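Local coordinates for protein TarM (Staphylococcus aureus subsp. aureus 21178, PDB 4X7R) that belongs to the group 1 glycosyltransferase family of GT-B fold and holds uridine-5'-diphosphate in one of its ligand pockets, at residues 143-146 and 152-155; 167-170 and 174-177; 309-314 and 469-474. The protein carries 1 engineered substitution. All blocks are in the same frame, centred on the assembly; numbering follows the deposited sequence.

Overall arrangement
Interactions 1 and 2 belong to one antiparallel sheet, whereas interaction 3 lies across the molecule, its centre about 50 Å from that of interaction 1. The first two are successive hairpins lying next to each other in the sheet: strands 150-157 and 163-169 are neighbours, probably joined by hydrogen bonds between Lys-154 and Val-167 and between His-152 and Tyr-169. Both combine regular backbone pairing with a beta bulge, but interaction 2 is buried and rich in aromatic side chains, while interaction 1 is only partly buried and takes in two bridging waters against one. Interaction 3 is a small surface contact between a loop and a helix, carried by one arginine that donates to the main-chain carbonyl of His-309.

Interaction 1 (143-146 and 152-155); sequences RFSF and HMKE
Ser-145 faces both His-152 and Met-153 across a beta hairpin, and this pairing of one residue with two is a classic beta bulge between strands 139-147 and 150-157. Ser-145 N donates to Met-153 O over 2.9 Å in an almost straight bond (177°), while Ser-145 O receives His-152 N. Further along, Arg-143 and Glu-155 exchange two backbone hydrogen bonds. The face bearing Phe-144 is apolar and closed in by helix 86-95, whose Leu-88 and Ile-92 touch the ring. There Lys-154, its CG trans to the backbone N (chi1 178°), runs beside the ring before bending farther out and sets CG over one face in a CH-pi contact, 4.1 Å from the centroid. The face of Arg-143, Ser-145 and Glu-155 is polar and watered. Arg-143 and Glu-155 point the same way, yet Arg-143 NE stays 5.0 Å from Glu-155 OE1 and makes its salt bridge with Asp-133 instead. A water donates to Arg-143 O and Glu-155 OE1 and accepts from Ser-145 OG. At the bulge, His-152, bonded through ND1 to Tyr-43 OH, brings NE2 to 3.6 Å from Ser-145 CB. A second water, bonded to Phe-146 O, lies in the imidazole plane 3.0 Å from His-152 NE2.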
ATOM      1  N   ARG A 143      -9.628 -23.402 -13.914  1.00 41.44           N
ATOM      2  CA  ARG A 143     -10.522 -22.549 -13.159  1.00 40.18           C
ATOM      3  C   ARG A 143     -10.876 -21.307 -13.967  1.00 43.65           C
ATOM      4  O   ARG A 143      -9.975 -20.546 -14.336  1.00 43.20           O
ATOM      5  CB  ARG A 143      -9.912 -22.145 -11.799  1.00 36.81           C
ATOM      6  CG  ARG A 143     -10.636 -20.968 -11.124  1.00 44.77           C
ATOM      7  CD  ARG A 143     -10.118 -20.649  -9.741  1.00 45.87           C
ATOM      8  NE  ARG A 143     -10.658 -21.618  -8.787  1.00 60.62           N
ATOM      9  CZ  ARG A 143     -10.687 -21.454  -7.470  1.00 68.04           C
ATOM     10  NH1 ARG A 143     -10.213 -20.343  -6.925  1.00 52.62           N
ATOM     11  NH2 ARG A 143     -11.220 -22.387  -6.692  1.00 55.83           N
ATOM     12  N   PHE A 144     -12.180 -21.073 -14.168  1.00 39.56           N
ATOM     13  CA  PHE A 144     -12.704 -19.845 -14.753  1.00 39.54           C
ATOM     14  C   PHE A 144     -13.227 -18.975 -13.583  1.00 43.36           C
ATOM     15  O   PHE A 144     -14.048 -19.439 -12.771  1.00 43.13           O
ATOM     16  CB  PHE A 144     -13.844 -20.136 -15.749  1.00 41.71           C
ATOM     17  CG  PHE A 144     -13.399 -20.798 -17.026  1.00 42.11           C
ATOM     18  CD1 PHE A 144     -13.329 -22.185 -17.122  1.00 43.53           C
ATOM     19  CD2 PHE A 144     -13.037 -20.035 -18.133  1.00 42.46           C
ATOM     20  CE1 PHE A 144     -12.895 -22.798 -18.298  1.00 44.51           C
ATOM     21  CE2 PHE A 144     -12.631 -20.653 -19.324  1.00 45.02           C
ATOM     22  CZ  PHE A 144     -12.562 -22.031 -19.400  1.00 42.78           C
ATOM     23  N   SER A 145     -12.743 -17.725 -13.513  1.00 39.04           N
ATOM     24  CA  SER A 145     -13.119 -16.730 -12.512  1.00 39.65           C
ATOM     25  C   SER A 145     -14.007 -15.670 -13.147  1.00 45.79           C
ATOM     26  O   SER A 145     -13.688 -15.143 -14.221  1.00 45.79           O
ATOM     27  CB  SER A 145     -11.880 -16.099 -11.882  1.00 40.33           C
ATOM     28  OG  SER A 145     -11.088 -17.129 -11.315  1.00 47.58           O
ATOM     29  N   PHE A 146     -15.143 -15.396 -12.487  1.00 44.43           N
ATOM     30  CA  PHE A 146     -16.180 -14.455 -12.918  1.00 45.12           C
ATOM     31  C   PHE A 146     -16.464 -13.385 -11.871  1.00 51.82           C
ATOM     32  O   PHE A 146     -16.383 -13.652 -10.674  1.00 51.80           O
ATOM     33  CB  PHE A 146     -17.502 -15.206 -13.186  1.00 47.73           C
ATOM     34  CG  PHE A 146     -17.469 -16.359 -14.165  1.00 48.47           C
ATOM     35  CD1 PHE A 146     -16.985 -17.606 -13.782  1.00 50.39           C
ATOM     36  CD2 PHE A 146     -18.015 -16.226 -15.437  1.00 49.77           C
ATOM     37  CE1 PHE A 146     -16.962 -18.672 -14.680  1.00 51.11           C
ATOM     38  CE2 PHE A 146     -17.999 -17.295 -16.336  1.00 52.48           C
ATOM     39  CZ  PHE A 146     -17.477 -18.515 -15.951  1.00 50.45           C
ATOM     40  N   HIS A 152     -13.301 -13.204 -16.313  1.00 37.50           N
ATOM     41  CA  HIS A 152     -12.200 -12.247 -16.375  1.00 36.38           C
ATOM     42  C   HIS A 152     -10.860 -12.965 -16.452  1.00 39.21           C
ATOM     43  O   HIS A 152      -9.882 -12.407 -16.931  1.00 38.34           O
ATOM     44  CB  HIS A 152     -12.261 -11.196 -15.229  1.00 36.76           C
ATOM     45  CG  HIS A 152     -11.955 -11.724 -13.851  1.00 39.77           C
ATOM     46  ND1 HIS A 152     -10.676 -11.658 -13.324  1.00 40.45           N
ATOM     47  CD2 HIS A 152     -12.784 -12.242 -12.911  1.00 41.59           C
ATOM     48  CE1 HIS A 152     -10.760 -12.164 -12.103  1.00 39.35           C
ATOM     49  NE2 HIS A 152     -12.005 -12.517 -11.803  1.00 40.51           N
ATOM     50  N   MET A 153     -10.834 -14.221 -16.030  1.00 38.43           N
ATOM     51  CA  MET A 153      -9.605 -14.994 -15.976  1.00 39.61           C
ATOM     52  C   MET A 153      -9.833 -16.491 -16.068  1.00 40.72           C
ATOM     53  O   MET A 153     -10.828 -17.001 -15.577  1.00 43.09           O
ATOM     54  CB  MET A 153      -8.858 -14.652 -14.653  1.00 42.49           C
ATOM     55  CG  MET A 153      -7.507 -15.351 -14.461  1.00 46.74           C
ATOM     56  SD  MET A 153      -6.605 -14.846 -12.943  1.00 52.30           S
ATOM     57  CE  MET A 153      -7.777 -15.264 -11.669  1.00 48.73           C
ATOM     58  N   LYS A 154      -8.880 -17.189 -16.677  1.00 35.82           N
ATOM     59  CA  LYS A 154      -8.812 -18.654 -16.747  1.00 34.88           C
ATOM     60  C   LYS A 154      -7.421 -19.045 -16.236  1.00 39.69           C
ATOM     61  O   LYS A 154      -6.423 -18.478 -16.676  1.00 39.40           O
ATOM     62  CB  LYS A 154      -9.050 -19.175 -18.174  1.00 35.60           C
ATOM     63  CG  LYS A 154      -8.948 -20.712 -18.345  1.00 38.90           C
ATOM     64  CD  LYS A 154      -8.991 -21.069 -19.821  1.00 45.44           C
ATOM     65  CE  LYS A 154      -8.041 -22.170 -20.224  1.00 64.99           C
ATOM     66  NZ  LYS A 154      -6.813 -21.626 -20.873  1.00 76.36           N
ATOM     67  N   GLU A 155      -7.360 -19.980 -15.295  1.00 38.20           N
ATOM     68  CA  GLU A 155      -6.080 -20.502 -14.789  1.00 38.43           C
ATOM     69  C   GLU A 155      -6.001 -21.963 -15.112  1.00 42.64           C
ATOM     70  O   GLU A 155      -7.018 -22.654 -15.062  1.00 43.23           O
ATOM     71  CB  GLU A 155      -5.907 -20.291 -13.281  1.00 39.60           C
ATOM     72  CG  GLU A 155      -5.685 -18.838 -12.897  1.00 48.35           C
ATOM     73  CD  GLU A 155      -5.875 -18.596 -11.416  1.00 64.06           C
ATOM     74  OE1 GLU A 155      -6.938 -18.988 -10.883  1.00 46.00           O
ATOM     75  OE2 GLU A 155      -4.957 -18.025 -10.785  1.00 70.52           O
TER
HETATM   76  O   HOH W   1      -9.343 -18.389 -12.709  1.00 38.21           O
HETATM   77  O   HOH W   2     -13.522 -13.770  -9.523  1.00 55.88           O

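Interaction 2 (167-170 and 174-177); sequences VFYD and YPYI
Residues 167-170 and 174-177 meet in a buried antiparallel contact, Phe-168 pairing with Ile-177 and Tyr-169 with Pro-175, near the turn of the hairpin of strands 163-169 and 175-182 in the long antiparallel sheet. Phe-168 N donates to Ile-177 O in a nearly linear bond (173°), and Phe-168 O takes the hydrogen of Tyr-176 N. Between Phe-168 and Tyr-169 the register slips by one residue, a beta bulge with Tyr-176 as the extra residue. The chi1 of this tyrosine, 64°, places CG between its own N and carbonyl carbon and swings the ring across the opposing strand: the edge faces the backbone, with CE1 3.4 Å from Tyr-169 C, while CZ rests 3.6 Å from Phe-168 CB. A water links Tyr-176 OH to Tyr-169 O. Beside Tyr-169, Pro-175 CB touches Val-167 CG1 at 3.6 Å, and Pro-175 CD meets the Tyr-169 ring obliquely. At the turn, Asp-170 and Tyr-174 hold each other twice. Asp-170 N donates to Tyr-174 O at 2.8 Å, and Tyr-174 N approaches Asp-170 OD1 from above the carboxylate plane at 3.0 Å. That same OD1 accepts Lys-172 N within the turn, and Asp-170 OD2 is bonded to Ser-77 OG of helix 69-78.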
ATOM      1  N   VAL A 167      -4.868 -16.949 -18.485  1.00 33.86           N
ATOM      2  CA  VAL A 167      -5.456 -16.206 -19.603  1.00 33.69           C
ATOM      3  C   VAL A 167      -6.346 -15.114 -18.979  1.00 35.27           C
ATOM      4  O   VAL A 167      -7.140 -15.412 -18.085  1.00 34.09           O
ATOM      5  CB  VAL A 167      -6.237 -17.128 -20.578  1.00 36.60           C
ATOM      6  CG1 VAL A 167      -6.792 -16.339 -21.750  1.00 36.26           C
ATOM      7  CG2 VAL A 167      -5.365 -18.297 -21.062  1.00 36.13           C
ATOM      8  N   PHE A 168      -6.203 -13.867 -19.445  1.00 32.71           N
ATOM      9  CA  PHE A 168      -7.035 -12.755 -19.007  1.00 33.74           C
ATOM     10  C   PHE A 168      -8.022 -12.415 -20.110  1.00 38.32           C
ATOM     11  O   PHE A 168      -7.628 -12.366 -21.277  1.00 37.19           O
ATOM     12  CB  PHE A 168      -6.173 -11.534 -18.634  1.00 35.85           C
ATOM     13  CG  PHE A 168      -5.229 -11.793 -17.490  1.00 38.89           C
ATOM     14  CD1 PHE A 168      -5.675 -12.399 -16.318  1.00 43.25           C
ATOM     15  CD2 PHE A 168      -3.918 -11.350 -17.539  1.00 43.47           C
ATOM     16  CE1 PHE A 168      -4.804 -12.619 -15.244  1.00 43.77           C
ATOM     17  CE2 PHE A 168      -3.056 -11.541 -16.448  1.00 46.24           C
ATOM     18  CZ  PHE A 168      -3.499 -12.194 -15.319  1.00 43.03           C
ATOM     19  N   TYR A 169      -9.290 -12.123 -19.735  1.00 34.71           N
ATOM     20  CA  TYR A 169     -10.379 -11.844 -20.666  1.00 34.20           C
ATOM     21  C   TYR A 169     -10.908 -10.450 -20.462  1.00 39.85           C
ATOM     22  O   TYR A 169     -11.057 -10.002 -19.310  1.00 38.55           O
ATOM     23  CB  TYR A 169     -11.523 -12.857 -20.499  1.00 34.81           C
ATOM     24  CG  TYR A 169     -11.113 -14.285 -20.747  1.00 35.59           C
ATOM     25  CD1 TYR A 169     -10.543 -15.049 -19.738  1.00 36.17           C
ATOM     26  CD2 TYR A 169     -11.323 -14.887 -21.988  1.00 37.33           C
ATOM     27  CE1 TYR A 169     -10.153 -16.364 -19.964  1.00 37.12           C
ATOM     28  CE2 TYR A 169     -10.957 -16.212 -22.221  1.00 37.53           C
ATOM     29  CZ  TYR A 169     -10.364 -16.945 -21.204  1.00 43.60           C
ATOM     30  OH  TYR A 169      -9.965 -18.241 -21.423  1.00 42.33           O
ATOM     31  N   ASP A 170     -11.173  -9.749 -21.583  1.00 35.87           N
ATOM     32  CA  ASP A 170     -11.651  -8.362 -21.570  1.00 35.03           C
ATOM     33  C   ASP A 170     -13.132  -8.239 -21.106  1.00 39.42           C
ATOM     34  O   ASP A 170     -13.751  -9.244 -20.713  1.00 37.24           O
ATOM     35  CB  ASP A 170     -11.360  -7.674 -22.914  1.00 36.15           C
ATOM     36  CG  ASP A 170     -12.150  -8.202 -24.108  1.00 43.56           C
ATOM     37  OD1 ASP A 170     -13.255  -8.745 -23.900  1.00 41.98           O
ATOM     38  OD2 ASP A 170     -11.733  -7.943 -25.251  1.00 43.57           O
ATOM     39  N   TYR A 174     -13.325 -11.732 -24.294  1.00 37.90           N
ATOM     40  CA  TYR A 174     -12.283 -12.160 -25.236  1.00 37.28           C
ATOM     41  C   TYR A 174     -10.900 -12.197 -24.560  1.00 37.58           C
ATOM     42  O   TYR A 174     -10.562 -11.265 -23.829  1.00 37.02           O
ATOM     43  CB  TYR A 174     -12.238 -11.227 -26.465  1.00 39.45           C
ATOM     44  CG  TYR A 174     -13.500 -11.265 -27.298  1.00 42.90           C
ATOM     45  CD1 TYR A 174     -13.670 -12.215 -28.304  1.00 44.81           C
ATOM     46  CD2 TYR A 174     -14.534 -10.369 -27.068  1.00 44.35           C
ATOM     47  CE1 TYR A 174     -14.834 -12.251 -29.075  1.00 46.76           C
ATOM     48  CE2 TYR A 174     -15.711 -10.424 -27.799  1.00 46.64           C
ATOM     49  CZ  TYR A 174     -15.849 -11.343 -28.822  1.00 54.73           C
ATOM     50  OH  TYR A 174     -17.013 -11.331 -29.553  1.00 61.26           O
ATOM     51  N   PRO A 175     -10.054 -13.198 -24.847  1.00 32.74           N
ATOM     52  CA  PRO A 175      -8.695 -13.208 -24.244  1.00 31.55           C
ATOM     53  C   PRO A 175      -7.806 -12.134 -24.844  1.00 36.93           C
ATOM     54  O   PRO A 175      -7.858 -11.929 -26.057  1.00 36.78           O
ATOM     55  CB  PRO A 175      -8.146 -14.600 -24.578  1.00 32.89           C
ATOM     56  CG  PRO A 175      -8.969 -15.057 -25.766  1.00 39.14           C
ATOM     57  CD  PRO A 175     -10.293 -14.380 -25.709  1.00 34.86           C
ATOM     58  N   TYR A 176      -6.992 -11.443 -23.996  1.00 33.54           N
ATOM     59  CA  TYR A 176      -6.122 -10.356 -24.459  1.00 32.60           C
ATOM     60  C   TYR A 176      -4.664 -10.544 -24.080  1.00 34.02           C
ATOM     61  O   TYR A 176      -3.784  -9.960 -24.718  1.00 33.12           O
ATOM     62  CB  TYR A 176      -6.678  -8.944 -24.078  1.00 32.86           C
ATOM     63  CG  TYR A 176      -6.767  -8.672 -22.588  1.00 33.94           C
ATOM     64  CD1 TYR A 176      -7.857  -9.113 -21.842  1.00 35.72           C
ATOM     65  CD2 TYR A 176      -5.734  -8.025 -21.912  1.00 33.35           C
ATOM     66  CE1 TYR A 176      -7.946  -8.867 -20.475  1.00 34.12           C
ATOM     67  CE2 TYR A 176      -5.805  -7.789 -20.536  1.00 33.80           C
ATOM     68  CZ  TYR A 176      -6.904  -8.234 -19.820  1.00 39.89           C
ATOM     69  OH  TYR A 176      -7.015  -7.999 -18.472  1.00 40.00           O
ATOM     70  N   ILE A 177      -4.416 -11.369 -23.044  1.00 31.77           N
ATOM     71  CA  ILE A 177      -3.103 -11.744 -22.519  1.00 31.73           C
ATOM     72  C   ILE A 177      -3.189 -13.210 -22.075  1.00 35.70           C
ATOM     73  O   ILE A 177      -4.172 -13.593 -21.430  1.00 36.19           O
ATOM     74  CB  ILE A 177      -2.624 -10.831 -21.325  1.00 34.79           C
ATOM     75  CG1 ILE A 177      -2.261  -9.427 -21.791  1.00 36.20           C
ATOM     76  CG2 ILE A 177      -1.417 -11.454 -20.579  1.00 33.97           C
ATOM     77  CD1 ILE A 177      -1.896  -8.480 -20.695  1.00 39.35           C
TER
HETATM   78  O   HOH W   3      -9.096  -9.362 -17.385  1.00 36.02           O

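Interaction 3 (309-314 and 469-474); sequences HNAPKH and KARENI
His-309 begins the contact with its main chain: its carbonyl oxygen accepts a hydrogen bond from NH2 of Arg-471, which reaches over from helix 460-477. The bond from Arg-471 NH2 to His-309 O measures 2.5 Å, a value too short to be taken literally. The oxygen lies in the guanidinium plane, at the edge of the group, whereas NH2 stands 45° out of the carbonyl plane and so does not meet a lone pair squarely. The imidazole of His-309 turns to its own chain instead, ND1 donating to Asn-310 O over 2.7 Å, which ties the ring to the next peptide; this side chain lies about 9 Å from the bound uridine-5'-diphosphate. In this GT-B protein the contact joins the loop that leads into strand 320-324, part of the second parallel sheet, to a helix more than 150 residues later in the chain. At Asn-310 the backbone passes close to the arginine, its carbonyl carbon 3.4 Å from Arg-471 NH2. Next in sequence, Ala-311 N lies 3.2 Å above one face of the guanidinium, toward its rim, and since both that N and Arg-471 NH2 are donors, this is packing without a hydrogen bond. Ala-311 CB points toward the helix and touches Arg-471 NE at 3.4 Å. An extended start (chi1 151°) followed by a bend at chi3 (-83°) carries the arginine there, and Arg-471 NE donates to Ile-414 O at the end of helix 407-414.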
ATOM      1  N   HIS A 309      -4.941  20.726   7.594  1.00 71.34           N
ATOM      2  CA  HIS A 309      -6.359  21.057   7.581  1.00 73.01           C
ATOM      3  C   HIS A 309      -6.595  21.904   8.841  1.00 79.35           C
ATOM      4  O   HIS A 309      -5.635  22.433   9.406  1.00 79.22           O
ATOM      5  CB  HIS A 309      -7.200  19.763   7.582  1.00 73.53           C
ATOM      6  CG  HIS A 309      -6.733  18.771   8.598  1.00 75.82           C
ATOM      7  ND1 HIS A 309      -7.048  18.952   9.937  1.00 78.36           N
ATOM      8  CD2 HIS A 309      -5.958  17.677   8.488  1.00 75.56           C
ATOM      9  CE1 HIS A 309      -6.473  17.963  10.590  1.00 76.72           C
ATOM     10  NE2 HIS A 309      -5.817  17.167   9.770  1.00 75.54           N
ATOM     11  N   ASN A 310      -7.850  22.042   9.277  1.00 77.34           N
ATOM     12  CA  ASN A 310      -8.178  22.782  10.493  1.00 77.93           C
ATOM     13  C   ASN A 310      -7.968  21.875  11.701  1.00 79.81           C
ATOM     14  O   ASN A 310      -8.191  20.672  11.611  1.00 78.20           O
ATOM     15  CB  ASN A 310      -9.618  23.256  10.442  1.00 82.53           C
ATOM     16  CG  ASN A 310      -9.781  24.514   9.648  1.00109.85           C
ATOM     17  OD1 ASN A 310      -9.876  24.491   8.416  1.00104.09           O
ATOM     18  ND2 ASN A 310      -9.803  25.641  10.345  1.00103.49           N
ATOM     19  N   ALA A 311      -7.529  22.428  12.827  1.00 77.06           N
ATOM     20  CA  ALA A 311      -7.353  21.612  14.030  1.00 76.78           C
ATOM     21  C   ALA A 311      -8.741  21.341  14.645  1.00 83.40           C
ATOM     22  O   ALA A 311      -9.627  22.194  14.492  1.00 83.68           O
ATOM     23  CB  ALA A 311      -6.473  22.341  15.033  1.00 77.12           C
ATOM     24  N   PRO A 312      -8.974  20.179  15.320  1.00 80.87           N
ATOM     25  CA  PRO A 312     -10.287  19.955  15.952  1.00 82.91           C
ATOM     26  C   PRO A 312     -10.558  21.091  16.924  1.00 89.97           C
ATOM     27  O   PRO A 312      -9.667  21.443  17.706  1.00 89.52           O
ATOM     28  CB  PRO A 312     -10.113  18.629  16.699  1.00 84.36           C
ATOM     29  CG  PRO A 312      -8.942  17.985  16.084  1.00 86.45           C
ATOM     30  CD  PRO A 312      -8.047  19.068  15.604  1.00 80.79           C
ATOM     31  N   LYS A 313     -11.751  21.712  16.816  1.00 89.11           N
ATOM     32  CA  LYS A 313     -12.159  22.863  17.632  1.00 90.31           C
ATOM     33  C   LYS A 313     -12.031  22.638  19.141  1.00 92.52           C
ATOM     34  O   LYS A 313     -11.764  23.590  19.870  1.00 92.47           O
ATOM     35  CB  LYS A 313     -13.553  23.392  17.223  1.00 95.40           C
ATOM     36  CG  LYS A 313     -14.692  22.373  17.292  1.00114.67           C
ATOM     37  CD  LYS A 313     -15.858  22.797  16.402  1.00128.42           C
ATOM     38  CE  LYS A 313     -17.194  22.291  16.894  1.00142.15           C
ATOM     39  NZ  LYS A 313     -17.736  23.125  18.003  1.00151.45           N
ATOM     40  N   HIS A 314     -12.164  21.370  19.591  1.00 87.97           N
ATOM     41  CA  HIS A 314     -12.060  20.984  20.996  1.00 88.29           C
ATOM     42  C   HIS A 314     -10.963  19.966  21.283  1.00 88.05           C
ATOM     43  O   HIS A 314     -10.717  19.058  20.488  1.00 86.07           O
ATOM     44  CB  HIS A 314     -13.407  20.461  21.530  1.00 91.52           C
ATOM     45  CG  HIS A 314     -14.428  21.530  21.755  1.00 97.15           C
ATOM     46  ND1 HIS A 314     -15.570  21.609  20.977  1.00100.10           N
ATOM     47  CD2 HIS A 314     -14.446  22.533  22.663  1.00100.14           C
ATOM     48  CE1 HIS A 314     -16.246  22.648  21.439  1.00101.58           C
ATOM     49  NE2 HIS A 314     -15.605  23.237  22.452  1.00102.05           N
ATOM     50  N   LYS A 469       1.756  23.604  20.271  1.00 52.49           N
ATOM     51  CA  LYS A 469       3.133  23.777  19.803  1.00 50.97           C
ATOM     52  C   LYS A 469       3.446  22.768  18.673  1.00 53.90           C
ATOM     53  O   LYS A 469       4.176  23.105  17.740  1.00 53.12           O
ATOM     54  CB  LYS A 469       4.122  23.595  20.968  1.00 54.68           C
ATOM     55  CG  LYS A 469       4.204  24.777  21.932  1.00 70.38           C
ATOM     56  CD  LYS A 469       5.297  25.759  21.503  1.00 89.07           C
ATOM     57  CE  LYS A 469       5.004  27.180  21.925  1.00105.98           C
ATOM     58  NZ  LYS A 469       5.805  28.166  21.146  1.00114.08           N
ATOM     59  N   ALA A 470       2.865  21.539  18.752  1.00 50.11           N
ATOM     60  CA  ALA A 470       3.043  20.467  17.760  1.00 48.68           C
ATOM     61  C   ALA A 470       2.579  20.873  16.367  1.00 49.62           C
ATOM     62  O   ALA A 470       3.352  20.721  15.418  1.00 46.22           O
ATOM     63  CB  ALA A 470       2.353  19.186  18.212  1.00 49.76           C
ATOM     64  N   ARG A 471       1.350  21.432  16.251  1.00 49.01           N
ATOM     65  CA  ARG A 471       0.765  21.890  14.965  1.00 48.80           C
ATOM     66  C   ARG A 471       1.609  23.038  14.397  1.00 51.18           C
ATOM     67  O   ARG A 471       1.961  23.020  13.219  1.00 50.12           O
ATOM     68  CB  ARG A 471      -0.724  22.275  15.131  1.00 49.04           C
ATOM     69  CG  ARG A 471      -1.222  23.360  14.174  1.00 55.08           C
ATOM     70  CD  ARG A 471      -2.703  23.665  14.306  1.00 60.94           C
ATOM     71  NE  ARG A 471      -3.450  22.693  13.526  1.00 72.58           N
ATOM     72  CZ  ARG A 471      -3.959  22.918  12.323  1.00 80.17           C
ATOM     73  NH1 ARG A 471      -3.912  24.133  11.788  1.00 54.57           N
ATOM     74  NH2 ARG A 471      -4.556  21.939  11.660  1.00 72.69           N
ATOM     75  N   GLU A 472       1.974  23.993  15.269  1.00 47.33           N
ATOM     76  CA  GLU A 472       2.827  25.136  14.981  1.00 46.76           C
ATOM     77  C   GLU A 472       4.171  24.684  14.391  1.00 50.34           C
ATOM     78  O   GLU A 472       4.632  25.279  13.418  1.00 50.84           O
ATOM     79  CB  GLU A 472       3.091  25.880  16.284  1.00 48.34           C
ATOM     80  CG  GLU A 472       2.730  27.345  16.265  1.00 60.17           C
ATOM     81  CD  GLU A 472       2.797  27.990  17.636  1.00 81.27           C
ATOM     82  OE1 GLU A 472       3.896  28.020  18.243  1.00 64.73           O
ATOM     83  OE2 GLU A 472       1.740  28.467  18.108  1.00 76.08           O
ATOM     84  N   ASN A 473       4.794  23.627  14.981  1.00 45.47           N
ATOM     85  CA  ASN A 473       6.074  23.082  14.524  1.00 42.29           C
ATOM     86  C   ASN A 473       5.958  22.441  13.158  1.00 44.48           C
ATOM     87  O   ASN A 473       6.871  22.587  12.353  1.00 44.27           O
ATOM     88  CB  ASN A 473       6.665  22.083  15.534  1.00 42.12           C
ATOM     89  CG  ASN A 473       8.155  21.857  15.330  1.00 58.23           C
ATOM     90  OD1 ASN A 473       8.941  22.791  15.151  1.00 59.25           O
ATOM     91  ND2 ASN A 473       8.588  20.622  15.355  1.00 45.87           N
ATOM     92  N   ILE A 474       4.831  21.753  12.875  1.00 41.51           N
ATOM     93  CA  ILE A 474       4.612  21.111  11.563  1.00 40.34           C
ATOM     94  C   ILE A 474       4.429  22.167  10.477  1.00 44.97           C
ATOM     95  O   ILE A 474       5.055  22.083   9.416  1.00 43.36           O
ATOM     96  CB  ILE A 474       3.475  20.029  11.564  1.00 42.56           C
ATOM     97  CG1 ILE A 474       3.722  18.906  12.621  1.00 42.42           C
ATOM     98  CG2 ILE A 474       3.230  19.445  10.163  1.00 40.95           C
ATOM     99  CD1 ILE A 474       5.112  18.202  12.604  1.00 44.13           C
TER